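AGR_L_2016p (PDB 2GVH) probably hydrolyses the thioester bond of acyl-CoA substrates, releasing the free fatty acid and coenzyme A, through two hotdog-type thioesterase domains in one chain. Local coordinates at residues I210-I216 with H253-G258; M55-F60 with T125-M131. All coordinates share one frame. Residue numbers count along the deposited sequence, not the author numbering.

Contact 1: I210-I216 with H253-G258; sequences IDFARAI and HITATG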
loop_
_atom_site.group_PDB
_atom_site.type_symbol
_atom_site.label_atom_id
_atom_site.label_comp_id
_atom_site.label_asym_id
_atom_site.label_seq_id
_atom_site.Cartn_x
_atom_site.Cartn_y
_atom_site.Cartn_z
ATOM N N ILE B 210 2.658 -3.573 25.748
ATOM C CA ILE B 210 3.449 -2.508 25.153
ATOM C C ILE B 210 2.813 -1.194 25.519
ATOM O O ILE B 210 1.620 -1.003 25.230
ATOM C CB ILE B 210 3.481 -2.620 23.618
ATOM C CG1 ILE B 210 4.212 -3.893 23.211
ATOM C CG2 ILE B 210 4.199 -1.404 23.009
ATOM C CD1 ILE B 210 4.092 -4.202 21.798
ATOM N N ASP B 211 3.602 -0.326 26.167
ATOM C CA ASP B 211 3.200 1.041 26.530
ATOM C C ASP B 211 3.860 2.050 25.630
ATOM O O ASP B 211 5.040 1.931 25.355
ATOM C CB ASP B 211 3.566 1.347 27.982
ATOM C CG ASP B 211 2.737 0.534 28.975
ATOM O OD1 ASP B 211 1.486 0.627 28.937
ATOM O OD2 ASP B 211 3.334 -0.196 29.793
ATOM N N PHE B 212 3.103 3.035 25.164
ATOM C CA PHE B 212 3.629 4.044 24.260
ATOM C C PHE B 212 3.889 5.319 25.004
ATOM O O PHE B 212 2.986 5.821 25.645
ATOM C CB PHE B 212 2.648 4.328 23.138
ATOM C CG PHE B 212 2.597 3.271 22.118
ATOM C CD1 PHE B 212 3.507 3.262 21.078
ATOM C CD2 PHE B 212 1.618 2.272 22.169
ATOM C CE1 PHE B 212 3.445 2.259 20.100
ATOM C CE2 PHE B 212 1.562 1.283 21.211
ATOM C CZ PHE B 212 2.479 1.268 20.182
ATOM N N ALA B 213 5.102 5.859 24.897
ATOM C CA ALA B 213 5.449 7.082 25.664
ATOM C C ALA B 213 4.992 8.339 24.957
ATOM O O ALA B 213 4.518 9.251 25.591
ATOM C CB ALA B 213 6.941 7.159 25.980
ATOM N N ARG B 214 5.138 8.394 23.643
ATOM C CA ARG B 214 4.581 9.499 22.865
ATOM C C ARG B 214 4.062 8.968 21.536
ATOM O O ARG B 214 4.308 7.829 21.192
ATOM C CB ARG B 214 5.592 10.659 22.688
ATOM C CG ARG B 214 6.702 10.414 21.703
ATOM C CD ARG B 214 7.694 11.611 21.614
ATOM N NE ARG B 214 7.290 12.727 20.742
ATOM C CZ ARG B 214 7.130 12.648 19.416
ATOM N NH1 ARG B 214 7.304 11.491 18.766
ATOM N NH2 ARG B 214 6.769 13.733 18.734
ATOM N N ALA B 215 3.313 9.792 20.820
ATOM C CA ALA B 215 2.783 9.412 19.528
ATOM C C ALA B 215 3.809 9.799 18.474
ATOM O O ALA B 215 4.552 10.790 18.639
ATOM C CB ALA B 215 1.450 10.087 19.282
ATOM N N ILE B 216 3.846 8.993 17.414
ATOM C CA ILE B 216 4.769 9.167 16.290
ATOM C C ILE B 216 4.089 9.945 15.180
ATOM O O ILE B 216 2.975 9.606 14.797
ATOM C CB ILE B 216 5.216 7.787 15.728
ATOM C CG1 ILE B 216 6.026 7.060 16.791
ATOM C CG2 ILE B 216 6.067 7.942 14.461
ATOM C CD1 ILE B 216 6.026 5.598 16.629
ATOM N N HIS B 253 13.193 10.433 20.365
ATOM C CA HIS B 253 12.549 10.044 21.609
ATOM C C HIS B 253 12.278 8.567 21.548
ATOM O O HIS B 253 11.849 8.032 20.504
ATOM C CB HIS B 253 11.200 10.719 21.787
ATOM C CG HIS B 253 11.274 12.199 21.935
ATOM N ND1 HIS B 253 10.714 13.064 21.017
ATOM C CD2 HIS B 253 11.842 12.974 22.893
ATOM C CE1 HIS B 253 10.935 14.307 21.405
ATOM N NE2 HIS B 253 11.616 14.279 22.540
ATOM N N ILE B 254 12.521 7.912 22.676
ATOM C CA ILE B 254 12.108 6.530 22.847
ATOM C C ILE B 254 10.588 6.535 22.858
ATOM O O ILE B 254 9.977 7.395 23.438
ATOM C CB ILE B 254 12.738 5.898 24.119
ATOM C CG1 ILE B 254 12.236 4.465 24.368
ATOM C CG2 ILE B 254 12.547 6.818 25.353
ATOM C CD1 ILE B 254 12.972 3.369 23.551
ATOM N N THR B 255 9.983 5.595 22.171
ATOM C CA THR B 255 8.551 5.611 21.977
ATOM C C THR B 255 7.895 4.430 22.671
ATOM O O THR B 255 6.843 4.583 23.286
ATOM C CB THR B 255 8.233 5.567 20.474
ATOM O OG1 THR B 255 8.538 6.838 19.885
ATOM C CG2 THR B 255 6.775 5.238 20.210
ATOM N N ALA B 256 8.508 3.255 22.571
ATOM C CA ALA B 256 7.951 2.021 23.113
ATOM C C ALA B 256 9.012 0.952 23.266
ATOM O O ALA B 256 9.982 0.928 22.521
ATOM C CB ALA B 256 6.813 1.490 22.200
ATOM N N THR B 257 8.804 0.057 24.224
ATOM C CA THR B 257 9.576 -1.161 24.337
ATOM C C THR B 257 8.617 -2.345 24.321
ATOM O O THR B 257 7.594 -2.319 24.993
ATOM C CB THR B 257 10.373 -1.156 25.637
ATOM O OG1 THR B 257 11.213 0.014 25.664
ATOM C CG2 THR B 257 11.229 -2.427 25.760
ATOM N N GLY B 258 8.937 -3.379 23.545
ATOM C CA GLY B 258 8.089 -4.547 23.443
ATOM C C GLY B 258 8.894 -5.810 23.604
ATOM O O GLY B 258 10.098 -5.839 23.333
#

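Contact 2: M55-F60 with T125-M131; sequences MDRVAF and TRGIFHM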
loop_
_atom_site.group_PDB
_atom_site.type_symbol
_atom_site.label_atom_id
_atom_site.label_comp_id
_atom_site.label_asym_id
_atom_site.label_seq_id
_atom_site.Cartn_x
_atom_site.Cartn_y
_atom_site.Cartn_z
HETATM N N MSE B 55 16.417 1.090 -2.318
HETATM C CA MSE B 55 17.762 1.646 -2.323
HETATM C C MSE B 55 17.714 3.177 -2.298
HETATM O O MSE B 55 18.467 3.819 -1.578
HETATM C CB MSE B 55 18.538 1.160 -3.521
HETATM C CG MSE B 55 18.778 -0.340 -3.530
HETATM SE SE MSE B 55 19.752 -0.976 -5.144
HETATM C CE MSE B 55 21.506 -0.462 -4.589
ATOM N N ASP B 56 16.811 3.776 -3.068
ATOM C CA ASP B 56 16.739 5.209 -3.049
ATOM C C ASP B 56 16.174 5.679 -1.720
ATOM O O ASP B 56 16.674 6.649 -1.150
ATOM C CB ASP B 56 15.987 5.721 -4.267
ATOM C CG ASP B 56 15.561 7.169 -4.143
ATOM O OD1 ASP B 56 16.342 8.062 -4.529
ATOM O OD2 ASP B 56 14.407 7.399 -3.689
ATOM N N ARG B 57 15.128 4.992 -1.214
ATOM C CA ARG B 57 14.554 5.440 0.090
ATOM C C ARG B 57 15.626 5.539 1.201
ATOM O O ARG B 57 15.718 6.548 1.911
ATOM C CB ARG B 57 13.385 4.585 0.527
ATOM C CG ARG B 57 12.390 5.303 1.480
ATOM C CD ARG B 57 11.374 4.324 2.107
ATOM N NE ARG B 57 10.611 3.694 1.064
ATOM C CZ ARG B 57 10.086 2.478 1.124
ATOM N NH1 ARG B 57 10.224 1.709 2.195
ATOM N NH2 ARG B 57 9.413 2.022 0.081
ATOM N N VAL B 58 16.472 4.530 1.335
ATOM C CA VAL B 58 17.415 4.559 2.439
ATOM C C VAL B 58 18.535 5.565 2.158
ATOM O O VAL B 58 19.155 6.114 3.077
ATOM C CB VAL B 58 17.949 3.155 2.754
ATOM C CG1 VAL B 58 18.482 2.462 1.475
ATOM C CG2 VAL B 58 18.971 3.196 3.866
ATOM N N ALA B 59 18.777 5.818 0.883
ATOM C CA ALA B 59 19.680 6.866 0.486
ATOM C C ALA B 59 19.159 8.198 0.966
ATOM O O ALA B 59 19.885 8.969 1.620
ATOM C CB ALA B 59 19.832 6.876 -0.976
ATOM N N PHE B 60 17.898 8.446 0.634
ATOM C CA PHE B 60 17.172 9.624 1.033
ATOM C C PHE B 60 17.274 9.887 2.542
ATOM O O PHE B 60 17.767 10.971 2.975
ATOM C CB PHE B 60 15.718 9.526 0.571
ATOM C CG PHE B 60 14.826 10.574 1.151
ATOM C CD1 PHE B 60 14.772 11.840 0.602
ATOM C CD2 PHE B 60 14.036 10.297 2.251
ATOM C CE1 PHE B 60 13.947 12.821 1.135
ATOM C CE2 PHE B 60 13.208 11.278 2.797
ATOM C CZ PHE B 60 13.156 12.532 2.231
ATOM N N THR B 125 24.231 -6.107 -4.307
ATOM C CA THR B 125 24.189 -5.041 -5.265
ATOM C C THR B 125 24.612 -3.686 -4.661
ATOM O O THR B 125 24.236 -3.321 -3.548
ATOM C CB THR B 125 22.802 -4.968 -5.804
ATOM O OG1 THR B 125 22.483 -6.230 -6.408
ATOM C CG2 THR B 125 22.689 -3.881 -6.832
ATOM N N ARG B 126 25.409 -2.941 -5.403
ATOM C CA ARG B 126 25.884 -1.654 -4.924
ATOM C C ARG B 126 25.305 -0.565 -5.808
ATOM O O ARG B 126 25.253 -0.719 -7.017
ATOM C CB ARG B 126 27.405 -1.640 -4.958
ATOM C CG ARG B 126 28.041 -0.313 -4.796
ATOM C CD ARG B 126 29.495 -0.422 -5.115
ATOM N NE ARG B 126 30.230 0.686 -4.518
ATOM C CZ ARG B 126 30.887 1.617 -5.195
ATOM N NH1 ARG B 126 30.949 1.591 -6.529
ATOM N NH2 ARG B 126 31.507 2.573 -4.519
ATOM N N GLY B 127 24.833 0.524 -5.215
ATOM C CA GLY B 127 24.408 1.685 -5.996
ATOM C C GLY B 127 24.991 2.983 -5.466
ATOM O O GLY B 127 25.326 3.097 -4.292
ATOM N N ILE B 128 25.099 3.975 -6.331
ATOM C CA ILE B 128 25.605 5.265 -5.918
ATOM C C ILE B 128 24.571 6.310 -6.253
ATOM O O ILE B 128 24.177 6.445 -7.404
ATOM C CB ILE B 128 26.940 5.607 -6.612
ATOM C CG1 ILE B 128 28.091 4.771 -6.042
ATOM C CG2 ILE B 128 27.254 7.066 -6.444
ATOM N N PHE B 129 24.141 7.053 -5.241
ATOM C CA PHE B 129 23.092 8.047 -5.407
ATOM C C PHE B 129 23.583 9.433 -5.169
ATOM O O PHE B 129 24.300 9.687 -4.211
ATOM C CB PHE B 129 21.944 7.755 -4.470
ATOM C CG PHE B 129 21.133 6.591 -4.884
ATOM C CD1 PHE B 129 21.552 5.293 -4.599
ATOM C CD2 PHE B 129 19.928 6.780 -5.546
ATOM C CE1 PHE B 129 20.763 4.175 -4.987
ATOM C CE2 PHE B 129 19.123 5.668 -5.951
ATOM C CZ PHE B 129 19.546 4.374 -5.678
ATOM N N HIS B 130 23.211 10.342 -6.052
ATOM C CA HIS B 130 23.593 11.724 -5.876
ATOM C C HIS B 130 22.399 12.525 -5.427
ATOM O O HIS B 130 21.515 12.869 -6.244
ATOM C CB HIS B 130 24.191 12.289 -7.160
ATOM C CG HIS B 130 25.411 11.556 -7.626
ATOM N ND1 HIS B 130 26.691 11.930 -7.258
ATOM C CD2 HIS B 130 25.548 10.467 -8.423
ATOM C CE1 HIS B 130 27.561 11.105 -7.811
ATOM N NE2 HIS B 130 26.893 10.207 -8.519
HETATM N N MSE B 131 22.342 12.776 -4.114
HETATM C CA MSE B 131 21.268 13.591 -3.549
HETATM C C MSE B 131 21.696 15.040 -3.635
HETATM O O MSE B 131 22.873 15.319 -3.690
HETATM C CB MSE B 131 20.982 13.223 -2.105
HETATM C CG MSE B 131 20.891 11.732 -1.833
HETATM SE SE MSE B 131 19.649 10.814 -2.998
HETATM C CE MSE B 131 17.938 11.405 -2.237
#

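Contact 1: I210-I216 with H253-G258
Segment 210-216, which carries the chain from strand 202-211 into a loop, runs beside strand 252-264; one short, nearly linear hydrogen bond joins them, from Ala213 N to Thr255 O (2.7 Å). The same carbonyl receives a CA-H...O contact, Phe212 CA to Thr255 O at 3.4 Å. With chi1 m, the Phe212 ring rests on Ala182 and Ile183 of helix 179-198, its CD1 3.9 Å from Ala256 CB and its edge meeting Thr255 CG2. Ile210, in its mt rotamer, lays CG2 4.0 Å from Ala256 CB and CG1 3.9 Å from Gly258 CA. Thr255 CG2 also meets Ile216 CD1 at 3.7 Å. Arg214 departs from this apolar pattern: with chi1 p, chi2 t and chi3 m its chain runs alongside His253, bringing Arg214 CD 3.4 Å from His253 ND1; that nitrogen lies over one guanidinium face without a hydrogen bond. Thr255 and Ala256 both face Leu242, a classic beta bulge in the second hotdog sheet, which runs on beyond strand 202-211 into the second subunit, one of whose strands pairs antiparallel with Ile210 and Asp211.

Contact 2: M55-F60 with T125-M131
This is a buried helix-on-sheet contact in the first hotdog domain, where helix 49-67 packs on strand 121-133 of the antiparallel sheet. The axes of the two short segments approach to 9.5 Å and cross at -49°. One turn apart on the helix, Met55 and Ala59 point their CB atoms toward the strand, which replies with Phe129 and Met131. Phe129 sits centrally: its CZ is 4.0 Å from Met55 CB, its CG 4.1 Å from Ala59 CB, and Asp56 CA lies over the ring in an off-centre CH-pi contact, 4.2 Å from the centroid. Selenomethionine Met55 reaches out to the strand, its CE 3.5 Å from Gly127 N, where a CB on Gly127 would clash with that methyl. Met131, also selenomethionine, places CE 3.8 Å from Phe60 CA, at the edge of that ring. Asp56 OD1 is hydrogen-bonded to Thr73 OG1 and OD2, weakly, to Gly180 N of the third subunit. With its carboxylate thus satisfied elsewhere and no hydrogen bond between the segments, van der Waals contacts and the CH-pi contact hold helix to strand.

The two contacts belong to different halves of a tandem repeat: contact 2 to the first hotdog domain, contact 1 to the second, on opposite sides of the chain's centre, with centres 29 Å apart and no touch. The strands 121-133 and 252-264 occupy equivalent places in their sheets, each next to an outermost strand of the chain's own sheet, but are met differently. Contact 2 is buried and joins strand to helix mainly through apolar side chains, with no hydrogen bond between the segments. Contact 1 is only partly buried and pairs the strand with its outer neighbour as that passes into a loop, so a backbone hydrogen bond appears, along with a partly exposed arginine-histidine pair. Both lie near subunit boundaries, contact 1 by the second subunit and contact 2 by the third.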